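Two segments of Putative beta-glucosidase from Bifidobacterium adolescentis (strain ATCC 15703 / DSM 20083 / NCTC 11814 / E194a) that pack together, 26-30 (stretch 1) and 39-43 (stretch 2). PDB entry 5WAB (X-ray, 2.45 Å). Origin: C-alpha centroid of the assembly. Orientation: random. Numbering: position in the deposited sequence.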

ATOM      1  N   ALA A  26       1.608  16.118 -21.984  1.00 31.53           N
ATOM      2  CA  ALA A  26       1.651  15.740 -20.577  1.00 31.68           C
ATOM      3  C   ALA A  26       0.852  14.480 -20.266  1.00 29.82           C
ATOM      4  O   ALA A  26       0.913  14.002 -19.128  1.00 28.75           O
ATOM      5  N   TRP A  27       0.096  13.941 -21.228  1.00 29.57           N
ATOM      6  CA  TRP A  27      -0.759  12.796 -20.941  1.00 30.13           C
ATOM      7  C   TRP A  27      -0.755  11.746 -22.041  1.00 28.73           C
ATOM      8  O   TRP A  27      -1.609  10.847 -22.017  1.00 27.78           O
ATOM      9  N   HIS A  28       0.164  11.830 -22.999  1.00 27.62           N
ATOM     10  CA  HIS A  28       0.238  10.877 -24.090  1.00 26.57           C
ATOM     11  C   HIS A  28       1.687  10.488 -24.332  1.00 25.51           C
ATOM     12  O   HIS A  28       2.597  11.307 -24.196  1.00 26.53           O
ATOM     13  N   LEU A  29       1.883   9.230 -24.707  1.00 24.37           N
ATOM     14  CA  LEU A  29       3.169   8.789 -25.208  1.00 24.96           C
ATOM     15  C   LEU A  29       3.478   9.516 -26.521  1.00 24.37           C
ATOM     16  O   LEU A  29       2.613  10.156 -27.125  1.00 23.95           O
ATOM     17  N   GLN A  30       4.734   9.436 -26.954  1.00 24.62           N
ATOM     18  CA  GLN A  30       5.103  10.070 -28.212  1.00 25.82           C
ATOM     19  C   GLN A  30       4.494   9.283 -29.362  1.00 25.31           C
ATOM     20  O   GLN A  30       4.757   8.087 -29.516  1.00 25.44           O
ATOM     21  N   GLY A  39       0.390   7.427 -30.134  1.00 22.92           N
ATOM     22  CA  GLY A  39       0.692   8.044 -28.860  1.00 23.40           C
ATOM     23  C   GLY A  39      -0.449   7.861 -27.881  1.00 24.10           C
ATOM     24  O   GLY A  39      -1.250   8.775 -27.670  1.00 25.20           O
ATOM     25  N   TYR A  40      -0.531   6.674 -27.287  1.00 23.29           N
ATOM     26  CA  TYR A  40      -1.627   6.334 -26.393  1.00 23.61           C
ATOM     27  C   TYR A  40      -1.617   7.222 -25.152  1.00 25.34           C
ATOM     28  O   TYR A  40      -0.578   7.726 -24.720  1.00 25.14           O
ATOM     29  N   MET A  41      -2.798   7.379 -24.552  1.00 28.24           N
ATOM     30  CA  MET A  41      -2.958   8.225 -23.379  1.00 29.26           C
ATOM     31  C   MET A  41      -2.498   7.504 -22.118  1.00 28.67           C
ATOM     32  O   MET A  41      -2.748   6.309 -21.934  1.00 28.09           O
ATOM     33  N   ILE A  42      -1.813   8.247 -21.258  1.00 29.88           N
ATOM     34  CA  ILE A  42      -1.369   7.798 -19.946  1.00 30.04           C
ATOM     35  C   ILE A  42      -2.039   8.706 -18.923  1.00 31.11           C
ATOM     36  O   ILE A  42      -2.034   9.932 -19.093  1.00 32.39           O
ATOM     37  N   THR A  43      -2.641   8.117 -17.885  1.00 30.77           N
ATOM     38  CA  THR A  43      -3.324   8.929 -16.880  1.00 30.26           C
ATOM     39  C   THR A  43      -3.358   8.210 -15.535  1.00 29.61           C
ATOM     40  O   THR A  43      -3.165   6.995 -15.443  1.00 29.78           O
TER

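When two segments meet through a single beta bridge, the backbone can meet its polar needs pairwise and leave the side chains to pack along the flanks. In this putative beta-glucosidase, His28 and Met41 form such a bridge between roughly antiparallel segments. Ile42 N donates to Trp27 O (2.7 Å, 166°), and Leu29 N donates to Tyr40 O (2.9 Å, 164°). Each acceptor also receives a CA-H contact: Met41 CA lies 3.2 Å from Trp27 O, and His28 CA lies 3.3 Å from Tyr40 O. Trp27 O and Ile42 O, though 3.1 Å apart, are both acceptors and cannot bond.

No side chain points straight at the opposite segment. Those of His28 (chi1 m) and Met41 (t, t, m) leave sideways and meet: Met41 CG lies over one face of the imidazole, and Met41 CE is 3.6 Å from His28 NE2. Gly39 O approaches the ring edge, 3.4 Å from His28 CD2, while His28 ND1 is satisfied by a residue adjoining the segments. Leu29 (m, t) and Ile42 (chi1 off-rotamer at -98°, chi2 p) form an apolar contact, Leu29 CG to Ile42 CD1, at 3.6 Å. Gly39 brings its CA within 3.3 Å of Leu29 O, where a CB would clash. Gln30 NE2 bonds just outside the segments, and Thr43 OG1 elsewhere in the structure.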

ATOM      1  CB  ALA A  26       1.139  16.890 -19.705  1.00 32.86           C
ATOM      2  CB  TRP A  27      -2.189  13.257 -20.667  1.00 33.74           C
ATOM      3  CG  TRP A  27      -2.249  14.152 -19.486  1.00 38.15           C
ATOM      4  CD1 TRP A  27      -2.051  13.802 -18.184  1.00 39.60           C
ATOM      5  CD2 TRP A  27      -2.495  15.560 -19.492  1.00 40.54           C
ATOM      6  NE1 TRP A  27      -2.169  14.907 -17.374  1.00 40.92           N
ATOM      7  CE2 TRP A  27      -2.443  15.999 -18.155  1.00 41.81           C
ATOM      8  CE3 TRP A  27      -2.761  16.492 -20.499  1.00 42.54           C
ATOM      9  CZ2 TRP A  27      -2.649  17.330 -17.800  1.00 44.82           C
ATOM     10  CZ3 TRP A  27      -2.964  17.811 -20.146  1.00 46.72           C
ATOM     11  CH2 TRP A  27      -2.907  18.219 -18.807  1.00 46.26           C
ATOM     12  CB  HIS A  28      -0.360  11.436 -25.385  1.00 23.93           C
ATOM     13  CG  HIS A  28      -1.824  11.724 -25.296  1.00 24.90           C
ATOM     14  ND1 HIS A  28      -2.330  12.844 -24.672  1.00 26.02           N
ATOM     15  CD2 HIS A  28      -2.895  11.019 -25.731  1.00 24.92           C
ATOM     16  CE1 HIS A  28      -3.649  12.826 -24.745  1.00 26.80           C
ATOM     17  NE2 HIS A  28      -4.017  11.730 -25.383  1.00 26.16           N
ATOM     18  CB  LEU A  29       3.158   7.276 -25.415  1.00 25.29           C
ATOM     19  CG  LEU A  29       2.741   6.405 -24.225  1.00 24.05           C
ATOM     20  CD1 LEU A  29       2.635   4.944 -24.650  1.00 23.80           C
ATOM     21  CD2 LEU A  29       3.703   6.552 -23.061  1.00 23.41           C
ATOM     22  CB  GLN A  30       6.618  10.145 -28.372  1.00 26.12           C
ATOM     23  CG  GLN A  30       7.058  10.711 -29.721  1.00 26.79           C
ATOM     24  CD  GLN A  30       6.502  12.109 -30.003  1.00 28.45           C
ATOM     25  OE1 GLN A  30       6.692  13.043 -29.215  1.00 28.23           O
ATOM     26  NE2 GLN A  30       5.824  12.258 -31.141  1.00 28.22           N
ATOM     27  CB  TYR A  40      -1.531   4.869 -25.971  1.00 23.45           C
ATOM     28  CG  TYR A  40      -1.725   3.859 -27.087  1.00 22.73           C
ATOM     29  CD1 TYR A  40      -2.723   4.026 -28.037  1.00 22.54           C
ATOM     30  CD2 TYR A  40      -0.911   2.732 -27.178  1.00 20.52           C
ATOM     31  CE1 TYR A  40      -2.908   3.102 -29.045  1.00 21.69           C
ATOM     32  CE2 TYR A  40      -1.089   1.804 -28.182  1.00 22.11           C
ATOM     33  CZ  TYR A  40      -2.089   1.995 -29.116  1.00 22.36           C
ATOM     34  OH  TYR A  40      -2.274   1.082 -30.128  1.00 22.08           O
ATOM     35  CB  MET A  41      -4.416   8.662 -23.209  1.00 30.20           C
ATOM     36  CG  MET A  41      -4.662   9.512 -21.961  1.00 31.07           C
ATOM     37  SD  MET A  41      -6.386   9.974 -21.658  1.00 32.57           S
ATOM     38  CE  MET A  41      -6.707  11.083 -23.030  1.00 33.06           C
ATOM     39  CB  ILE A  42       0.172   7.855 -19.841  1.00 28.85           C
ATOM     40  CG1 ILE A  42       0.780   6.481 -20.092  1.00 27.63           C
ATOM     41  CG2 ILE A  42       0.638   8.404 -18.518  1.00 29.59           C
ATOM     42  CD1 ILE A  42       0.462   5.925 -21.447  1.00 28.10           C
ATOM     43  CB  THR A  43      -4.753   9.301 -17.305  1.00 31.25           C
ATOM     44  OG1 THR A  43      -5.331  10.160 -16.317  1.00 33.84           O
ATOM     45  CG2 THR A  43      -5.620   8.064 -17.436  1.00 30.59           C
TER